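Local coordinates for oxidoreductase, short chain dehydrogenase/reductase family protein (Bifidobacterium adolescentis L2-32, PDB 6OW4) that acts as an NADH-dependent 20beta-hydroxysteroid dehydrogenase of the short-chain dehydrogenase/reductase family, probably interconverting ketone and hydroxyl groups at carbon 20 of steroids, at residues G174-T179 with I223-I228; G44-A49 with F124-A129; D35-R40 with S274-Y279; A180-H185 with D284-G289. One frame throughout, in Å; residues are numbered along the deposited sequence.

Contact 1 of 4, residues G174-T179 with I223-I228; sequences GSLIFT and IRSNTI. With NAD (nicotinamide-adenine-dinucleotide), chain N.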
# COMPACT_ATOMS: atom_id res chain seq x y z
N GLY F 174 9.82 -21.43 12.86
CA GLY F 174 10.79 -20.35 13.13
C GLY F 174 10.29 -18.99 12.67
O GLY F 174 9.16 -18.91 12.15
N SER F 175 11.12 -17.95 12.84
CA SER F 175 10.80 -16.53 12.54
C SER F 175 11.93 -15.89 11.73
O SER F 175 13.03 -15.73 12.28
CB SER F 175 10.54 -15.77 13.81
OG SER F 175 10.23 -14.41 13.54
N LEU F 176 11.64 -15.52 10.48
CA LEU F 176 12.58 -14.77 9.59
C LEU F 176 12.27 -13.28 9.71
O LEU F 176 11.10 -12.90 9.51
CB LEU F 176 12.40 -15.25 8.15
CG LEU F 176 12.49 -16.76 7.92
CD1 LEU F 176 12.11 -17.11 6.49
CD2 LEU F 176 13.89 -17.27 8.24
N ILE F 177 13.28 -12.47 10.04
CA ILE F 177 13.20 -10.98 10.07
C ILE F 177 14.21 -10.43 9.06
O ILE F 177 15.42 -10.57 9.29
CB ILE F 177 13.42 -10.41 11.48
CG1 ILE F 177 12.53 -11.09 12.53
CG2 ILE F 177 13.24 -8.90 11.48
CD1 ILE F 177 13.19 -12.22 13.28
N PHE F 178 13.71 -9.84 7.97
CA PHE F 178 14.52 -9.18 6.92
C PHE F 178 14.52 -7.67 7.17
O PHE F 178 13.43 -7.10 7.33
CB PHE F 178 13.95 -9.49 5.53
CG PHE F 178 13.96 -10.94 5.12
CD1 PHE F 178 13.05 -11.84 5.65
CD2 PHE F 178 14.86 -11.40 4.17
CE1 PHE F 178 13.06 -13.17 5.26
CE2 PHE F 178 14.87 -12.72 3.78
CZ PHE F 178 13.97 -13.61 4.32
N THR F 179 15.70 -7.04 7.23
CA THR F 179 15.84 -5.57 7.31
C THR F 179 15.60 -4.97 5.92
O THR F 179 16.44 -5.20 5.03
CB THR F 179 17.21 -5.16 7.88
OG1 THR F 179 17.43 -5.87 9.10
CG2 THR F 179 17.30 -3.67 8.15
N ILE F 223 6.83 -21.52 9.84
CA ILE F 223 7.85 -20.44 9.67
C ILE F 223 7.12 -19.14 9.34
O ILE F 223 6.34 -19.13 8.36
CB ILE F 223 8.89 -20.83 8.60
CG1 ILE F 223 9.62 -22.12 8.98
CG2 ILE F 223 9.87 -19.69 8.35
CD1 ILE F 223 10.49 -22.70 7.89
N ARG F 224 7.34 -18.09 10.14
CA ARG F 224 6.85 -16.71 9.89
C ARG F 224 7.97 -15.91 9.24
O ARG F 224 9.15 -16.17 9.56
CB ARG F 224 6.37 -16.06 11.19
CG ARG F 224 5.21 -16.79 11.85
CD ARG F 224 4.72 -16.14 13.13
NE ARG F 224 5.77 -15.98 14.13
CZ ARG F 224 6.40 -14.84 14.42
NH1 ARG F 224 6.10 -13.71 13.78
NH2 ARG F 224 7.33 -14.83 15.36
N SER F 225 7.63 -14.98 8.34
CA SER F 225 8.57 -14.10 7.61
C SER F 225 8.02 -12.67 7.58
O SER F 225 6.94 -12.47 7.00
CB SER F 225 8.82 -14.61 6.21
OG SER F 225 9.75 -13.78 5.53
N ASN F 226 8.74 -11.74 8.19
CA ASN F 226 8.34 -10.31 8.29
C ASN F 226 9.55 -9.43 7.99
O ASN F 226 10.69 -9.93 8.05
CB ASN F 226 7.74 -9.98 9.66
CG ASN F 226 6.45 -10.72 9.92
OD1 ASN F 226 5.42 -10.42 9.30
ND2 ASN F 226 6.48 -11.69 10.82
N THR F 227 9.30 -8.16 7.67
CA THR F 227 10.34 -7.13 7.41
C THR F 227 10.23 -6.00 8.45
O THR F 227 9.11 -5.74 8.93
CB THR F 227 10.22 -6.56 6.00
OG1 THR F 227 8.91 -6.02 5.86
CG2 THR F 227 10.46 -7.60 4.93
N ILE F 228 11.36 -5.38 8.76
CA ILE F 228 11.46 -4.11 9.53
C ILE F 228 11.99 -3.04 8.58
O ILE F 228 13.05 -3.27 7.97
CB ILE F 228 12.36 -4.30 10.77
CG1 ILE F 228 11.83 -5.43 11.67
CG2 ILE F 228 12.51 -3.00 11.54
CD1 ILE F 228 12.76 -5.79 12.80
PA NAD N . 26.10 -0.90 8.92
O1A NAD N . 26.75 -0.53 7.63
O2A NAD N . 27.14 -0.88 10.05
O5B NAD N . 25.45 -2.35 8.86
C5B NAD N . 25.57 -3.15 7.68
C4B NAD N . 26.38 -4.42 8.05
O4B NAD N . 26.18 -5.45 6.88
C3B NAD N . 27.62 -4.20 8.16
O3B NAD N . 28.16 -4.71 9.43
C2B NAD N . 28.36 -4.99 6.90
O2B NAD N . 29.68 -5.47 7.31
C1B NAD N . 27.60 -5.96 6.59
N9A NAD N . 27.75 -6.27 5.13
C8A NAD N . 27.66 -5.60 3.96
N7A NAD N . 27.93 -6.48 2.96
C5A NAD N . 28.17 -7.68 3.51
C6A NAD N . 28.49 -8.92 2.94
N6A NAD N . 28.69 -9.41 1.61
N1A NAD N . 28.69 -10.00 3.73
C2A NAD N . 28.58 -9.89 5.09
N3A NAD N . 28.27 -8.66 5.67
C4A NAD N . 28.06 -7.57 4.87
O3 NAD N . 24.91 0.20 9.25
PN NAD N . 23.45 -0.21 9.79
O1N NAD N . 22.68 1.06 10.07
O2N NAD N . 23.60 -1.02 11.08
O5D NAD N . 22.68 -1.04 8.67
C5D NAD N . 22.19 -2.34 8.93
C4D NAD N . 21.03 -2.65 7.94
O4D NAD N . 20.04 -1.82 8.15
C3D NAD N . 21.46 -2.45 6.50
O3D NAD N . 21.01 -3.49 5.73
C2D NAD N . 20.80 -1.11 6.08
O2D NAD N . 20.60 -1.13 4.61
C1D NAD N . 19.69 -1.10 6.75
N1N NAD N . 19.16 0.24 7.03
C2N NAD N . 19.81 1.09 7.92
C3N NAD N . 19.29 2.37 8.19
C7N NAD N . 20.01 3.33 9.16
O7N NAD N . 19.90 4.53 9.01
N7N NAD N . 20.78 2.84 10.24
C4N NAD N . 18.12 2.77 7.57
C5N NAD N . 17.46 1.93 6.69
C6N NAD N . 17.99 0.65 6.43
O HOH W 1 9.29 -12.83 11.63
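The F178 ring meets the carbonyl oxygen of N226 at its edge, in the ring plane, while S225 OG, anti to its backbone N (chi1 -178°), comes in obliquely, 3.4 Å from F178 CE1. The R224 guanidinium has S175 OG obliquely beside it; S175 OG and R224 NH2 do not bond to each other, and both reach the carbonyl oxygen of L272 instead. The two segments are neighbouring parallel strands of the Rossmann-fold sheet, in register from G174 with I223 to T179 with I228. Five backbone hydrogen bonds join them, donated in turn from one strand and the other; the bond from L176 N to R224 O is 2.7 Å long and almost straight, 177° at the hydrogen. On the face carrying L176 and F178, L176 CD1 rests on I223 CG2 at 3.9 Å. Helices 142-170 and 198-217 cover this face, H210 setting its ring at about 90° to that of F178 and S225 OG hydrogen-bonding to S211 OG. On the other face, under helix 262-273, I177 CG2 presses on I228 CD1 at 3.4 Å, tighter than ordinary carbon packing. A water there donates to S175 OG and L176 O and accepts from N226 ND2, which also bonds to V280 O. At the cofactor end T179 OG1 bonds to N128 OD1, and T179 CG2 lies 3.3 Å from NAD O4D.

Contact 2 of 4, residues G44-A49 with F124-A129; sequences GFVTGA and FAFLNA. With NAD (nicotinamide-adenine-dinucleotide), chain N.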
# COMPACT_ATOMS: atom_id res chain seq x y z
N GLY F 44 19.46 -19.00 16.92
CA GLY F 44 19.36 -18.30 15.63
C GLY F 44 20.62 -17.49 15.35
O GLY F 44 21.54 -17.55 16.17
N PHE F 45 20.64 -16.76 14.23
CA PHE F 45 21.80 -15.94 13.81
C PHE F 45 21.33 -14.56 13.34
O PHE F 45 20.15 -14.38 12.99
CB PHE F 45 22.61 -16.68 12.73
CG PHE F 45 21.92 -16.84 11.40
CD1 PHE F 45 21.14 -17.96 11.12
CD2 PHE F 45 22.07 -15.88 10.40
CE1 PHE F 45 20.53 -18.11 9.89
CE2 PHE F 45 21.45 -16.04 9.17
CZ PHE F 45 20.68 -17.15 8.92
N VAL F 46 22.27 -13.61 13.36
CA VAL F 46 22.07 -12.18 12.96
C VAL F 46 23.19 -11.82 11.98
O VAL F 46 24.36 -11.98 12.35
CB VAL F 46 22.07 -11.25 14.18
CG1 VAL F 46 21.97 -9.79 13.77
CG2 VAL F 46 20.98 -11.61 15.18
N THR F 47 22.83 -11.37 10.77
CA THR F 47 23.78 -10.94 9.71
C THR F 47 24.01 -9.43 9.87
O THR F 47 23.13 -8.77 10.44
CB THR F 47 23.28 -11.31 8.31
OG1 THR F 47 22.27 -10.39 7.93
CG2 THR F 47 22.75 -12.73 8.24
N GLY F 48 25.15 -8.93 9.39
CA GLY F 48 25.60 -7.54 9.61
C GLY F 48 25.70 -7.23 11.10
O GLY F 48 25.39 -6.08 11.48
N ALA F 49 26.13 -8.21 11.90
CA ALA F 49 26.09 -8.19 13.39
C ALA F 49 27.30 -7.44 13.96
O ALA F 49 27.45 -7.44 15.20
CB ALA F 49 26.02 -9.60 13.92
N PHE F 124 15.28 -18.74 14.64
CA PHE F 124 15.10 -17.38 14.08
C PHE F 124 16.34 -16.99 13.27
O PHE F 124 17.43 -17.54 13.50
CB PHE F 124 14.86 -16.37 15.20
CG PHE F 124 16.02 -16.20 16.14
CD1 PHE F 124 17.01 -15.25 15.89
CD2 PHE F 124 16.15 -16.99 17.27
CE1 PHE F 124 18.09 -15.11 16.75
CE2 PHE F 124 17.22 -16.84 18.13
CZ PHE F 124 18.19 -15.89 17.87
N ALA F 125 16.16 -16.04 12.34
CA ALA F 125 17.24 -15.44 11.52
C ALA F 125 16.92 -13.96 11.30
O ALA F 125 15.82 -13.67 10.79
CB ALA F 125 17.38 -16.19 10.22
N PHE F 126 17.83 -13.07 11.70
CA PHE F 126 17.76 -11.61 11.42
C PHE F 126 18.72 -11.30 10.27
O PHE F 126 19.93 -11.14 10.51
CB PHE F 126 18.05 -10.80 12.69
CG PHE F 126 17.92 -9.31 12.52
CD1 PHE F 126 16.94 -8.76 11.69
CD2 PHE F 126 18.76 -8.44 13.20
CE1 PHE F 126 16.82 -7.39 11.54
CE2 PHE F 126 18.63 -7.07 13.05
CZ PHE F 126 17.67 -6.55 12.22
N LEU F 127 18.17 -11.23 9.06
CA LEU F 127 18.93 -11.09 7.79
C LEU F 127 19.10 -9.60 7.50
O LEU F 127 18.37 -9.05 6.65
CB LEU F 127 18.16 -11.84 6.69
CG LEU F 127 17.75 -13.27 7.08
CD1 LEU F 127 16.52 -13.71 6.33
CD2 LEU F 127 18.90 -14.24 6.87
N ASN F 128 20.05 -8.98 8.21
CA ASN F 128 20.20 -7.51 8.37
C ASN F 128 21.30 -6.99 7.44
O ASN F 128 21.22 -5.80 7.06
CB ASN F 128 20.47 -7.17 9.84
CG ASN F 128 20.85 -5.73 10.07
OD1 ASN F 128 20.02 -4.83 9.94
ND2 ASN F 128 22.11 -5.50 10.43
N ALA F 129 22.28 -7.82 7.08
CA ALA F 129 23.41 -7.45 6.19
C ALA F 129 22.87 -6.67 4.98
O ALA F 129 21.95 -7.17 4.31
CB ALA F 129 24.16 -8.68 5.75
PA NAD N . 26.10 -0.90 8.92
O1A NAD N . 26.75 -0.53 7.63
O2A NAD N . 27.14 -0.88 10.05
O5B NAD N . 25.45 -2.35 8.86
C5B NAD N . 25.57 -3.15 7.68
C4B NAD N . 26.38 -4.42 8.05
O4B NAD N . 26.18 -5.45 6.88
C3B NAD N . 27.62 -4.20 8.16
O3B NAD N . 28.16 -4.71 9.43
C2B NAD N . 28.36 -4.99 6.90
O2B NAD N . 29.68 -5.47 7.31
C1B NAD N . 27.60 -5.96 6.59
N9A NAD N . 27.75 -6.27 5.13
C8A NAD N . 27.66 -5.60 3.96
N7A NAD N . 27.93 -6.48 2.96
C5A NAD N . 28.17 -7.68 3.51
C6A NAD N . 28.49 -8.92 2.94
N6A NAD N . 28.69 -9.41 1.61
N1A NAD N . 28.69 -10.00 3.73
C2A NAD N . 28.58 -9.89 5.09
N3A NAD N . 28.27 -8.66 5.67
C4A NAD N . 28.06 -7.57 4.87
O3 NAD N . 24.91 0.20 9.25
PN NAD N . 23.45 -0.21 9.79
O1N NAD N . 22.68 1.06 10.07
O2N NAD N . 23.60 -1.02 11.08
O5D NAD N . 22.68 -1.04 8.67
C5D NAD N . 22.19 -2.34 8.93
C4D NAD N . 21.03 -2.65 7.94
O4D NAD N . 20.04 -1.82 8.15
C3D NAD N . 21.46 -2.45 6.50
O3D NAD N . 21.01 -3.49 5.73
C2D NAD N . 20.80 -1.11 6.08
O2D NAD N . 20.60 -1.13 4.61
C1D NAD N . 19.69 -1.10 6.75
N1N NAD N . 19.16 0.24 7.03
C2N NAD N . 19.81 1.09 7.92
C3N NAD N . 19.29 2.37 8.19
C7N NAD N . 20.01 3.33 9.16
O7N NAD N . 19.90 4.53 9.01
N7N NAD N . 20.78 2.84 10.24
C4N NAD N . 18.12 2.77 7.57
C5N NAD N . 17.46 1.93 6.69
C6N NAD N . 17.99 0.65 6.43
O HOH W 2 24.10 -3.63 11.08
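V46 CG1 touches F126 CD2 at 3.5 Å in the apolar centre of the contact, on the face of the sheet beside helix 52-63. On the opposite face A125 CB sits over the F45 ring, offset toward the rim, and L127 CD2 lies 3.9 Å from F45 CE2. Back on the face of V46, at the start of the strands, G44 CA lies over the centre of the F124 ring, 3.5 Å from its centroid in a CH-pi contact. With an alanine in place of F124, G44 CA would probably lose the ring face it lies on, and a gap would be likely to open beside it. Two nearly straight backbone bonds, F126 N to F45 O and T47 N to F126 O, tie the parallel strands at the middle of the Rossmann sheet. Beyond them T47 and G48 open the TGxxxGxG turn of the SDR family, facing N128 and A129 of its NAG motif. T47 OG1, set between its backbone N and carbonyl carbon (chi1 77°), accepts A129 N at 2.7 Å and, through a weak, bent bond, N128 N. N128 ND2 gives a weak bond to T47 O. At the outer edge a water accepts from N128 ND2 and lies 2.7 Å from NAD O2N, while NAD O3D donates to N128 O at 2.7 Å.

Contact 3 of 4, residues D35-R40 with S274-Y279; sequences DKFSMR and SDASSY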
# COMPACT_ATOMS: atom_id res chain seq x y z
N ASP F 35 5.74 -13.61 29.19
CA ASP F 35 6.45 -14.87 28.81
C ASP F 35 6.59 -14.95 27.29
O ASP F 35 7.54 -15.62 26.83
CB ASP F 35 5.71 -16.11 29.31
CG ASP F 35 5.75 -16.30 30.82
OD1 ASP F 35 6.79 -15.97 31.43
OD2 ASP F 35 4.74 -16.79 31.37
N LYS F 36 5.69 -14.31 26.53
CA LYS F 36 5.66 -14.35 25.05
C LYS F 36 6.92 -13.70 24.46
O LYS F 36 7.33 -14.12 23.37
CB LYS F 36 4.40 -13.64 24.53
CG LYS F 36 3.09 -14.36 24.84
CD LYS F 36 1.96 -13.96 23.94
CE LYS F 36 0.87 -15.00 23.84
NZ LYS F 36 0.03 -14.80 22.64
N PHE F 37 7.50 -12.72 25.16
CA PHE F 37 8.67 -11.92 24.70
C PHE F 37 9.98 -12.61 25.08
O PHE F 37 11.06 -12.09 24.72
CB PHE F 37 8.59 -10.50 25.28
CG PHE F 37 7.36 -9.74 24.85
CD1 PHE F 37 6.19 -9.82 25.59
CD2 PHE F 37 7.37 -8.96 23.70
CE1 PHE F 37 5.06 -9.12 25.19
CE2 PHE F 37 6.24 -8.27 23.31
CZ PHE F 37 5.08 -8.35 24.05
N SER F 38 9.90 -13.74 25.78
CA SER F 38 11.06 -14.62 26.11
C SER F 38 11.60 -15.24 24.82
O SER F 38 10.82 -15.41 23.86
CB SER F 38 10.68 -15.68 27.11
OG SER F 38 11.74 -16.60 27.29
N MET F 39 12.89 -15.55 24.80
CA MET F 39 13.56 -16.30 23.70
C MET F 39 14.42 -17.42 24.32
O MET F 39 15.45 -17.78 23.72
CB MET F 39 14.44 -15.37 22.86
CG MET F 39 13.66 -14.30 22.11
SD MET F 39 12.61 -14.97 20.78
CE MET F 39 13.85 -15.64 19.67
N ARG F 40 13.98 -17.96 25.46
CA ARG F 40 14.69 -19.03 26.21
C ARG F 40 14.51 -20.36 25.46
O ARG F 40 13.39 -20.61 24.98
CB ARG F 40 14.19 -19.12 27.65
CG ARG F 40 14.53 -17.90 28.49
CD ARG F 40 14.76 -18.23 29.95
NE ARG F 40 15.15 -17.05 30.72
CZ ARG F 40 16.35 -16.46 30.67
NH1 ARG F 40 17.31 -16.94 29.89
NH2 ARG F 40 16.58 -15.39 31.41
N SER F 274 10.02 -13.35 18.69
CA SER F 274 9.34 -14.00 19.84
C SER F 274 7.89 -14.35 19.49
O SER F 274 7.44 -13.99 18.38
CB SER F 274 9.41 -13.12 21.07
OG SER F 274 8.59 -11.97 20.94
N ASP F 275 7.19 -15.04 20.40
CA ASP F 275 5.79 -15.52 20.23
C ASP F 275 4.80 -14.36 20.37
O ASP F 275 3.61 -14.57 20.06
CB ASP F 275 5.44 -16.60 21.25
CG ASP F 275 6.34 -17.82 21.16
OD1 ASP F 275 7.56 -17.63 20.99
OD2 ASP F 275 5.81 -18.95 21.24
N ALA F 276 5.26 -13.19 20.82
CA ALA F 276 4.44 -11.96 20.94
C ALA F 276 3.80 -11.62 19.59
O ALA F 276 2.72 -10.99 19.59
CB ALA F 276 5.30 -10.82 21.44
N SER F 277 4.42 -12.04 18.48
CA SER F 277 3.97 -11.79 17.08
C SER F 277 3.60 -13.11 16.39
O SER F 277 3.74 -13.17 15.15
CB SER F 277 5.04 -11.05 16.33
OG SER F 277 6.21 -11.84 16.22
N SER F 278 3.11 -14.09 17.14
CA SER F 278 2.86 -15.49 16.69
C SER F 278 1.82 -15.55 15.56
O SER F 278 1.81 -16.57 14.85
CB SER F 278 2.47 -16.38 17.84
OG SER F 278 1.39 -15.81 18.57
N TYR F 279 0.97 -14.53 15.40
CA TYR F 279 -0.03 -14.44 14.30
C TYR F 279 0.32 -13.29 13.35
O TYR F 279 -0.58 -12.78 12.64
CB TYR F 279 -1.44 -14.28 14.86
CG TYR F 279 -2.54 -14.69 13.91
CD1 TYR F 279 -2.63 -15.99 13.43
CD2 TYR F 279 -3.49 -13.78 13.48
CE1 TYR F 279 -3.63 -16.38 12.56
CE2 TYR F 279 -4.50 -14.15 12.60
CZ TYR F 279 -4.57 -15.46 12.14
OH TYR F 279 -5.56 -15.83 11.28
O HOH W 3 1.17 -13.56 20.65
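A276 CB lies over one face of the F37 ring, offset toward the rim, 3.6 Å from the ring centroid in a CH-pi contact; the ring atom nearest to it is F37 CE2, at 3.3 Å. Beside this pair the carbonyl oxygen of K36 receives two bent, weak hydrogen bonds, from D275 N at 3.1 Å and from A276 N at 3.4 Å. M39, bent at chi2 (-68°), lays SD against S274 CA at 3.5 Å. A water joins the segments at the polar margin, accepting from K36 NZ at 2.6 Å and lying 2.7 Å from D275 O.

S274 is the first residue to leave helix 262-273, and its hydroxyl, between the backbone N and carbonyl carbon (chi1 71°), bonds to the carbonyl oxygens of L270 and F271. F271 also packs on both F37 and A276. On the other segment S38 OG accepts R40 N in an ST turn, shaping the chain that leads to strand 42-47. The second subunit adds D263, which forms a salt bridge with K36 NZ, E264, which bonds to S278 OG, and its own F37, whose ring meets F37 here. Weak bonds and apolar packing thus join the segment before strand 42-47 to the turn that follows helix 262-273, while the stronger charged partner of K36 comes from across the subunit interface.

Contact 4 of 4, residues A180-H185 with D284-G289; sequences AALSGH and DIRVDG. Unlike the reference sequence in segment 180-185: A181 (reference Ser). With NAD (nicotinamide-adenine-dinucleotide), chain N.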
# COMPACT_ATOMS: atom_id res chain seq x y z
N ALA F 180 14.48 -4.27 5.75
CA ALA F 180 14.14 -3.48 4.54
C ALA F 180 14.59 -2.04 4.78
O ALA F 180 15.65 -1.85 5.41
CB ALA F 180 12.66 -3.60 4.25
N ALA F 181 13.83 -1.06 4.28
CA ALA F 181 14.02 0.39 4.52
C ALA F 181 12.83 1.17 3.95
O ALA F 181 12.04 0.57 3.19
CB ALA F 181 15.32 0.86 3.90
N LEU F 182 12.73 2.45 4.30
CA LEU F 182 11.71 3.39 3.75
C LEU F 182 12.09 3.75 2.31
O LEU F 182 11.18 4.17 1.56
CB LEU F 182 11.62 4.64 4.62
CG LEU F 182 10.71 4.52 5.84
CD1 LEU F 182 10.83 5.78 6.68
CD2 LEU F 182 9.26 4.29 5.43
N SER F 183 13.37 3.60 1.94
CA SER F 183 13.88 3.68 0.55
C SER F 183 13.15 2.66 -0.33
O SER F 183 12.98 2.92 -1.53
CB SER F 183 15.37 3.48 0.51
OG SER F 183 16.02 4.35 1.42
N GLY F 184 12.74 1.53 0.27
CA GLY F 184 11.92 0.47 -0.36
C GLY F 184 10.47 0.88 -0.55
O GLY F 184 9.79 0.23 -1.36
N HIS F 185 10.01 1.91 0.18
CA HIS F 185 8.63 2.48 0.09
C HIS F 185 8.64 3.80 -0.67
O HIS F 185 7.75 4.00 -1.53
CB HIS F 185 8.06 2.71 1.49
CG HIS F 185 7.82 1.46 2.27
ND1 HIS F 185 8.50 1.17 3.43
CD2 HIS F 185 6.97 0.43 2.06
CE1 HIS F 185 8.08 0.02 3.91
NE2 HIS F 185 7.14 -0.46 3.09
N ASP F 284 5.07 -5.88 7.16
CA ASP F 284 6.21 -4.97 7.45
C ASP F 284 5.88 -4.15 8.70
O ASP F 284 4.72 -3.75 8.85
CB ASP F 284 6.49 -4.05 6.26
CG ASP F 284 7.63 -3.08 6.51
OD1 ASP F 284 8.75 -3.56 6.81
OD2 ASP F 284 7.40 -1.86 6.40
N ILE F 285 6.88 -3.89 9.54
CA ILE F 285 6.78 -2.94 10.69
C ILE F 285 7.76 -1.79 10.42
O ILE F 285 8.99 -2.03 10.49
CB ILE F 285 7.02 -3.65 12.03
CG1 ILE F 285 6.11 -4.87 12.17
CG2 ILE F 285 6.87 -2.68 13.19
CD1 ILE F 285 6.11 -5.52 13.55
N ARG F 286 7.23 -0.61 10.11
CA ARG F 286 8.02 0.64 9.90
C ARG F 286 8.38 1.21 11.28
O ARG F 286 7.48 1.32 12.13
CB ARG F 286 7.23 1.65 9.07
CG ARG F 286 6.82 1.12 7.70
CD ARG F 286 6.17 2.16 6.81
NE ARG F 286 5.37 1.53 5.77
CZ ARG F 286 4.80 2.17 4.75
NH1 ARG F 286 4.96 3.48 4.61
NH2 ARG F 286 4.09 1.50 3.86
N VAL F 287 9.66 1.53 11.48
CA VAL F 287 10.21 2.14 12.73
C VAL F 287 10.95 3.42 12.32
O VAL F 287 12.19 3.39 12.26
CB VAL F 287 11.11 1.15 13.49
CG1 VAL F 287 11.47 1.66 14.87
CG2 VAL F 287 10.46 -0.23 13.59
N ASP F 288 10.19 4.49 12.03
CA ASP F 288 10.69 5.69 11.30
C ASP F 288 10.28 7.00 11.99
O ASP F 288 10.49 8.07 11.37
CB ASP F 288 10.17 5.68 9.85
CG ASP F 288 8.66 5.75 9.72
OD1 ASP F 288 7.97 5.77 10.76
OD2 ASP F 288 8.18 5.79 8.57
N GLY F 289 9.72 6.94 13.20
CA GLY F 289 9.26 8.11 13.96
C GLY F 289 8.23 8.95 13.20
O GLY F 289 8.21 10.18 13.42
PA NAD N . 26.10 -0.90 8.92
O1A NAD N . 26.75 -0.53 7.63
O2A NAD N . 27.14 -0.88 10.05
O5B NAD N . 25.45 -2.35 8.86
C5B NAD N . 25.57 -3.15 7.68
C4B NAD N . 26.38 -4.42 8.05
O4B NAD N . 26.18 -5.45 6.88
C3B NAD N . 27.62 -4.20 8.16
O3B NAD N . 28.16 -4.71 9.43
C2B NAD N . 28.36 -4.99 6.90
O2B NAD N . 29.68 -5.47 7.31
C1B NAD N . 27.60 -5.96 6.59
N9A NAD N . 27.75 -6.27 5.13
C8A NAD N . 27.66 -5.60 3.96
N7A NAD N . 27.93 -6.48 2.96
C5A NAD N . 28.17 -7.68 3.51
C6A NAD N . 28.49 -8.92 2.94
N6A NAD N . 28.69 -9.41 1.61
N1A NAD N . 28.69 -10.00 3.73
C2A NAD N . 28.58 -9.89 5.09
N3A NAD N . 28.27 -8.66 5.67
C4A NAD N . 28.06 -7.57 4.87
O3 NAD N . 24.91 0.20 9.25
PN NAD N . 23.45 -0.21 9.79
O1N NAD N . 22.68 1.06 10.07
O2N NAD N . 23.60 -1.02 11.08
O5D NAD N . 22.68 -1.04 8.67
C5D NAD N . 22.19 -2.34 8.93
C4D NAD N . 21.03 -2.65 7.94
O4D NAD N . 20.04 -1.82 8.15
C3D NAD N . 21.46 -2.45 6.50
O3D NAD N . 21.01 -3.49 5.73
C2D NAD N . 20.80 -1.11 6.08
O2D NAD N . 20.60 -1.13 4.61
C1D NAD N . 19.69 -1.10 6.75
N1N NAD N . 19.16 0.24 7.03
C2N NAD N . 19.81 1.09 7.92
C3N NAD N . 19.29 2.37 8.19
C7N NAD N . 20.01 3.33 9.16
O7N NAD N . 19.90 4.53 9.01
N7N NAD N . 20.78 2.84 10.24
C4N NAD N . 18.12 2.77 7.57
C5N NAD N . 17.46 1.93 6.69
C6N NAD N . 17.99 0.65 6.43
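H185 and R286 lie flat on each other, ring and guanidinium centres 3.8 Å apart and planes inclined by 20°, with R286 CZ over the centre of the imidazole. The R286 chain, extended from CG to NE, carries the group there, and its NH2 sits 3.6 Å from H185 CD2. At the ring edge D284 OD2 comes within 3.2 Å of H185 CE1, the two side chains tip to tip. At the other close point the L182 side chain crosses that of D288 at about a right angle, L182 CD1 lying 3.2 Å from D288 CB. L182 CD2 touches R286 CD more loosely, at 4.0 Å.

Elsewhere the segments stand apart: no hydrogen bond joins them, and the nearest pair of CA atoms, those of L182 and R286, is 7.7 Å apart. H185, R286 and D284 are all partly exposed. The carboxylates are fixed elsewhere, D284 OD1 by T227 and S229, D288 OD2 by S292 N. An alanine at H185 would probably leave the R286 guanidinium without the surface it lies on and free to turn. A neighbouring third subunit also bonds to H185 O through its R212.

On the side turned to the cofactor, A181 CB lies 3.7 Å from NAD C5N, with Y200 beside it. The natural sequence has a serine here, at what is probably the place of the catalytic serine in classical SDR enzymes. The loop that follows strand 174-179 and lines the nicotinamide pocket thus packs, through L182 and H185, against the last strand of the Rossmann sheet, 284-287.

How the contacts relate
Contacts 1, 2 and 4 share one parallel sheet. Contact 2 passes to contact 1 through neighbouring strands, where I177 N bonds to A125 O at 2.9 Å and I177 O to L127 N at 2.8 Å; contact 1 passes to contact 4 where A180 N probably bonds to I228 O at 2.8 Å. All three touch NAD, contact 1 through T179, contact 2 through the turns after its strands and contact 4 through A180 and A181. Contact 3 lies at the other end of the sheet, away from the cofactor: M39 CE packs on F124 CD2 of contact 2 at 3.6 Å, and R224 of contact 1 reaches S274 and S277. Contacts 3 and 4 both border the second subunit.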